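Nucleoside hydrolase, putative (Trypanosoma brucei, PDB 3FZ0) belongs to the nucleoside hydrolase family, binds a calcium ion and assembles from four chains. Local coordinates at residues B[183-195]-B[303-317]. The protein carries 2 engineered substitutions. Sequence-based numbering, arbitrary orientation.
Sequences SHCDPEAGVVVLQ and YVTVELHGRETRGAT
R314 and E188 form a salt bridge across the contact. The guanidinium meets the carboxylate along its edge, with the two planes 52° apart. R314 also lays one face of that group on P187, whose CG sits 3.5 Å above the plane. A bend at chi3 (-104°) turns the guanidinium edge back toward its own loop, where R314 NE (3.1 Å) and R314 NH2 (3.3 Å) both donate to L308 O. These bonds fix its rotation.

Nearby, L308 CD2 packs 3.6 Å from P187 CB and 3.5 Å from V191 CG2. V306 continues the apolar row: CG1 touches P187, and CG2 lies 3.8 Å from L194 CD1. G190 has no side chain where V306 CG2 meets the helix backbone. At one end, S183 OG donates to G315 O (2.7 Å), and a water links the same hydroxyl to T317 OG1, itself hydrogen-bonded to T168 N. At the other, Y303 OH donates to Q195 OE1 (2.8 Å), with ring and amide planes nearly perpendicular. D186 caps helix 187-195 by accepting from A189 N.

Helix 187-195 runs roughly antiparallel to strand 304-306, at 155°. It packs on the antiparallel edge of the sheet in the alpha/beta nucleoside hydrolase fold. There strand 296-306 lies beside strand 337-343, and loop 307-316 leads on to strand 317-319. L194 also reaches strands 203-206 and 337-343, while A189, V192 and V193 pack against helix 138-146.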
loop_
_atom_site.group_PDB
_atom_site.type_symbol
_atom_site.label_atom_id
_atom_site.label_comp_id
_atom_site.label_asym_id
_atom_site.label_seq_id
_atom_site.Cartn_x
_atom_site.Cartn_y
_atom_site.Cartn_z
ATOM N N SER B 183 -4.681 16.081 -7.087
ATOM C CA SER B 183 -4.986 14.879 -6.329
ATOM C C SER B 183 -3.694 14.227 -5.837
ATOM O O SER B 183 -3.549 13.969 -4.627
ATOM C CB SER B 183 -5.794 13.894 -7.187
ATOM O OG SER B 183 -6.349 12.840 -6.397
ATOM N N HIS B 184 -2.766 13.970 -6.765
ATOM C CA HIS B 184 -1.482 13.363 -6.436
ATOM C C HIS B 184 -0.702 14.205 -5.415
ATOM O O HIS B 184 -0.044 13.666 -4.567
ATOM C CB HIS B 184 -0.649 13.133 -7.709
ATOM C CG HIS B 184 0.553 12.270 -7.504
ATOM N ND1 HIS B 184 1.612 12.253 -8.383
ATOM C CD2 HIS B 184 0.867 11.389 -6.523
ATOM C CE1 HIS B 184 2.529 11.404 -7.955
ATOM N NE2 HIS B 184 2.100 10.859 -6.829
ATOM N N CYS B 185 -0.818 15.522 -5.494
ATOM C CA CYS B 185 -0.119 16.441 -4.583
ATOM C C CYS B 185 -0.521 16.189 -3.167
ATOM O O CYS B 185 0.304 16.236 -2.258
ATOM C CB CYS B 185 -0.429 17.895 -4.924
ATOM S SG CYS B 185 0.650 18.573 -6.198
ATOM N N ASP B 186 -1.800 15.908 -2.963
ATOM C CA ASP B 186 -2.248 15.685 -1.607
ATOM C C ASP B 186 -3.427 14.758 -1.598
ATOM O O ASP B 186 -4.573 15.219 -1.548
ATOM C CB ASP B 186 -2.575 17.017 -0.901
ATOM C CG ASP B 186 -2.610 16.866 0.570
ATOM O OD1 ASP B 186 -2.833 15.720 0.977
ATOM O OD2 ASP B 186 -2.408 17.853 1.329
ATOM N N PRO B 187 -3.152 13.445 -1.647
ATOM C CA PRO B 187 -4.213 12.444 -1.653
ATOM C C PRO B 187 -4.964 12.445 -0.317
ATOM O O PRO B 187 -6.194 12.408 -0.318
ATOM C CB PRO B 187 -3.454 11.139 -1.907
ATOM C CG PRO B 187 -2.155 11.559 -2.494
ATOM C CD PRO B 187 -1.828 12.806 -1.747
ATOM N N GLU B 188 -4.242 12.520 0.797
ATOM C CA GLU B 188 -4.871 12.546 2.137
ATOM C C GLU B 188 -5.900 13.692 2.227
ATOM O O GLU B 188 -7.017 13.492 2.709
ATOM C CB GLU B 188 -3.817 12.691 3.235
ATOM C CG GLU B 188 -3.041 11.440 3.568
ATOM C CD GLU B 188 -1.896 11.133 2.588
ATOM O OE1 GLU B 188 -1.672 11.862 1.606
ATOM O OE2 GLU B 188 -1.184 10.157 2.826
ATOM N N ALA B 189 -5.534 14.872 1.728
ATOM C CA ALA B 189 -6.473 15.991 1.732
ATOM C C ALA B 189 -7.748 15.678 0.953
ATOM O O ALA B 189 -8.830 16.060 1.373
ATOM C CB ALA B 189 -5.823 17.288 1.227
ATOM N N GLY B 190 -7.607 14.992 -0.180
ATOM C CA GLY B 190 -8.736 14.606 -1.013
ATOM C C GLY B 190 -9.672 13.633 -0.326
ATOM O O GLY B 190 -10.898 13.721 -0.479
ATOM N N VAL B 191 -9.107 12.697 0.424
ATOM C CA VAL B 191 -9.910 11.784 1.232
ATOM C C VAL B 191 -10.738 12.559 2.262
ATOM O O VAL B 191 -11.917 12.266 2.443
ATOM C CB VAL B 191 -9.046 10.722 1.912
ATOM C CG1 VAL B 191 -9.844 10.004 2.990
ATOM C CG2 VAL B 191 -8.537 9.753 0.892
ATOM N N VAL B 192 -10.120 13.529 2.935
ATOM C CA VAL B 192 -10.789 14.317 3.948
ATOM C C VAL B 192 -11.978 15.052 3.314
ATOM O O VAL B 192 -13.098 15.049 3.859
ATOM C CB VAL B 192 -9.804 15.302 4.647
ATOM C CG1 VAL B 192 -10.557 16.339 5.498
ATOM C CG2 VAL B 192 -8.791 14.528 5.497
ATOM N N VAL B 193 -11.753 15.655 2.148
ATOM C CA VAL B 193 -12.797 16.411 1.463
ATOM C C VAL B 193 -13.974 15.528 1.040
ATOM O O VAL B 193 -15.117 15.844 1.353
ATOM C CB VAL B 193 -12.230 17.243 0.290
ATOM C CG1 VAL B 193 -13.344 17.720 -0.600
ATOM C CG2 VAL B 193 -11.435 18.473 0.851
ATOM N N LEU B 194 -13.679 14.407 0.376
ATOM C CA LEU B 194 -14.702 13.478 -0.124
ATOM C C LEU B 194 -15.396 12.632 0.962
ATOM O O LEU B 194 -16.537 12.258 0.789
ATOM C CB LEU B 194 -14.142 12.596 -1.234
ATOM C CG LEU B 194 -13.670 13.242 -2.555
ATOM C CD1 LEU B 194 -12.754 12.300 -3.360
ATOM C CD2 LEU B 194 -14.808 13.685 -3.451
ATOM N N GLN B 195 -14.715 12.310 2.064
ATOM C CA GLN B 195 -15.319 11.552 3.174
ATOM C C GLN B 195 -16.103 12.416 4.170
ATOM O O GLN B 195 -16.769 11.880 5.048
ATOM C CB GLN B 195 -14.255 10.794 3.950
ATOM C CG GLN B 195 -13.586 9.646 3.194
ATOM C CD GLN B 195 -14.559 8.549 2.787
ATOM O OE1 GLN B 195 -14.771 8.302 1.601
ATOM N NE2 GLN B 195 -15.149 7.900 3.757
ATOM N N TYR B 303 -20.305 7.198 -5.569
ATOM C CA TYR B 303 -19.255 7.219 -4.550
ATOM C C TYR B 303 -17.863 7.314 -5.175
ATOM O O TYR B 303 -17.508 6.516 -6.048
ATOM C CB TYR B 303 -19.313 5.978 -3.668
ATOM C CG TYR B 303 -18.214 5.939 -2.630
ATOM C CD1 TYR B 303 -18.296 6.730 -1.457
ATOM C CD2 TYR B 303 -17.094 5.108 -2.800
ATOM C CE1 TYR B 303 -17.292 6.706 -0.495
ATOM C CE2 TYR B 303 -16.079 5.071 -1.840
ATOM C CZ TYR B 303 -16.186 5.879 -0.697
ATOM O OH TYR B 303 -15.192 5.844 0.250
ATOM N N VAL B 304 -17.096 8.295 -4.703
ATOM C CA VAL B 304 -15.744 8.545 -5.135
ATOM C C VAL B 304 -14.833 8.687 -3.915
ATOM O O VAL B 304 -15.231 9.239 -2.871
ATOM C CB VAL B 304 -15.708 9.827 -6.001
ATOM C CG1 VAL B 304 -14.293 10.237 -6.377
ATOM C CG2 VAL B 304 -16.543 9.612 -7.244
ATOM N N THR B 305 -13.621 8.147 -4.039
ATOM C CA THR B 305 -12.567 8.392 -3.056
ATOM C C THR B 305 -11.191 8.503 -3.718
ATOM O O THR B 305 -11.075 8.320 -4.913
ATOM C CB THR B 305 -12.603 7.370 -1.900
ATOM O OG1 THR B 305 -11.866 7.897 -0.803
ATOM C CG2 THR B 305 -12.023 6.036 -2.288
ATOM N N VAL B 306 -10.161 8.834 -2.953
ATOM C CA VAL B 306 -8.782 8.877 -3.468
ATOM C C VAL B 306 -7.917 7.749 -2.848
ATOM O O VAL B 306 -7.935 7.538 -1.636
ATOM C CB VAL B 306 -8.149 10.255 -3.175
ATOM C CG1 VAL B 306 -6.755 10.359 -3.812
ATOM C CG2 VAL B 306 -9.078 11.398 -3.665
ATOM N N GLU B 307 -7.206 6.993 -3.678
ATOM C CA GLU B 307 -6.225 5.981 -3.218
ATOM C C GLU B 307 -5.072 6.637 -2.461
ATOM O O GLU B 307 -4.468 7.597 -2.950
ATOM C CB GLU B 307 -5.645 5.238 -4.420
ATOM C CG GLU B 307 -4.549 4.200 -4.073
ATOM C CD GLU B 307 -5.043 3.080 -3.134
ATOM O OE1 GLU B 307 -6.008 2.378 -3.471
ATOM O OE2 GLU B 307 -4.465 2.880 -2.051
ATOM N N LEU B 308 -4.761 6.118 -1.277
ATOM C CA LEU B 308 -3.646 6.634 -0.506
ATOM C C LEU B 308 -2.411 5.737 -0.514
ATOM O O LEU B 308 -1.307 6.213 -0.225
ATOM C CB LEU B 308 -4.068 6.833 0.946
ATOM C CG LEU B 308 -5.255 7.748 1.263
ATOM C CD1 LEU B 308 -5.564 7.748 2.788
ATOM C CD2 LEU B 308 -5.053 9.180 0.697
ATOM N N HIS B 309 -2.587 4.449 -0.804
ATOM C CA HIS B 309 -1.547 3.464 -0.515
ATOM C C HIS B 309 -0.892 2.752 -1.715
ATOM O O HIS B 309 0.027 1.977 -1.538
ATOM C CB HIS B 309 -2.073 2.443 0.534
ATOM C CG HIS B 309 -2.782 3.085 1.687
ATOM N ND1 HIS B 309 -2.207 4.078 2.459
ATOM C CD2 HIS B 309 -4.025 2.896 2.191
ATOM C CE1 HIS B 309 -3.056 4.459 3.391
ATOM N NE2 HIS B 309 -4.167 3.766 3.245
ATOM N N GLY B 310 -1.348 2.992 -2.926
ATOM C CA GLY B 310 -0.756 2.291 -4.053
ATOM C C GLY B 310 0.643 2.790 -4.365
ATOM O O GLY B 310 1.040 3.868 -3.949
ATOM N N ARG B 311 1.403 1.980 -5.082
ATOM C CA ARG B 311 2.734 2.362 -5.525
ATOM C C ARG B 311 2.637 3.215 -6.786
ATOM O O ARG B 311 3.146 4.317 -6.812
ATOM C CB ARG B 311 3.608 1.111 -5.744
ATOM C CG ARG B 311 5.037 1.433 -6.157
ATOM C CD ARG B 311 5.836 0.183 -6.387
ATOM N NE ARG B 311 6.315 -0.383 -5.124
ATOM C CZ ARG B 311 7.194 -1.385 -5.022
ATOM N NH1 ARG B 311 7.719 -1.962 -6.105
ATOM N NH2 ARG B 311 7.556 -1.818 -3.822
ATOM N N GLU B 312 1.989 2.704 -7.834
ATOM C CA GLU B 312 1.737 3.462 -9.076
ATOM C C GLU B 312 0.416 4.251 -9.039
ATOM O O GLU B 312 0.171 5.098 -9.894
ATOM C CB GLU B 312 1.738 2.504 -10.278
ATOM C CG GLU B 312 3.130 2.089 -10.767
ATOM C CD GLU B 312 3.696 0.856 -10.072
ATOM O OE1 GLU B 312 2.906 0.029 -9.558
ATOM O OE2 GLU B 312 4.942 0.703 -10.051
ATOM N N THR B 313 -0.456 3.949 -8.072
ATOM C CA THR B 313 -1.786 4.563 -8.040
ATOM C C THR B 313 -2.063 5.551 -6.881
ATOM O O THR B 313 -3.216 6.009 -6.699
ATOM C CB THR B 313 -2.899 3.508 -8.023
ATOM O OG1 THR B 313 -2.629 2.573 -6.980
ATOM C CG2 THR B 313 -2.977 2.774 -9.338
ATOM N N ARG B 314 -1.036 5.909 -6.107
ATOM C CA ARG B 314 -1.247 6.909 -5.049
ATOM C C ARG B 314 -1.786 8.165 -5.726
ATOM O O ARG B 314 -1.243 8.577 -6.724
ATOM C CB ARG B 314 0.042 7.171 -4.249
ATOM C CG ARG B 314 0.094 8.531 -3.570
ATOM C CD ARG B 314 1.131 8.643 -2.470
ATOM N NE ARG B 314 0.403 8.583 -1.243
ATOM C CZ ARG B 314 0.181 9.568 -0.372
ATOM N NH1 ARG B 314 0.687 10.788 -0.490
ATOM N NH2 ARG B 314 -0.559 9.267 0.675
ATOM N N GLY B 315 -2.882 8.717 -5.198
ATOM C CA GLY B 315 -3.530 9.905 -5.773
ATOM C C GLY B 315 -4.634 9.590 -6.778
ATOM O O GLY B 315 -5.354 10.478 -7.186
ATOM N N ALA B 316 -4.768 8.327 -7.188
ATOM C CA ALA B 316 -5.807 7.940 -8.153
ATOM C C ALA B 316 -7.180 8.255 -7.615
ATOM O O ALA B 316 -7.419 8.167 -6.396
ATOM C CB ALA B 316 -5.712 6.430 -8.553
ATOM N N THR B 317 -8.065 8.625 -8.544
ATOM C CA THR B 317 -9.471 8.784 -8.306
ATOM C C THR B 317 -10.166 7.434 -8.505
ATOM O O THR B 317 -10.154 6.881 -9.601
ATOM C CB THR B 317 -10.009 9.812 -9.280
ATOM O OG1 THR B 317 -9.171 10.956 -9.180
ATOM C CG2 THR B 317 -11.450 10.197 -8.963
HETATM O O HOH W 1 -9.139 12.527 -7.084
HETATM O O HOH W 2 1.659 11.926 -3.097
#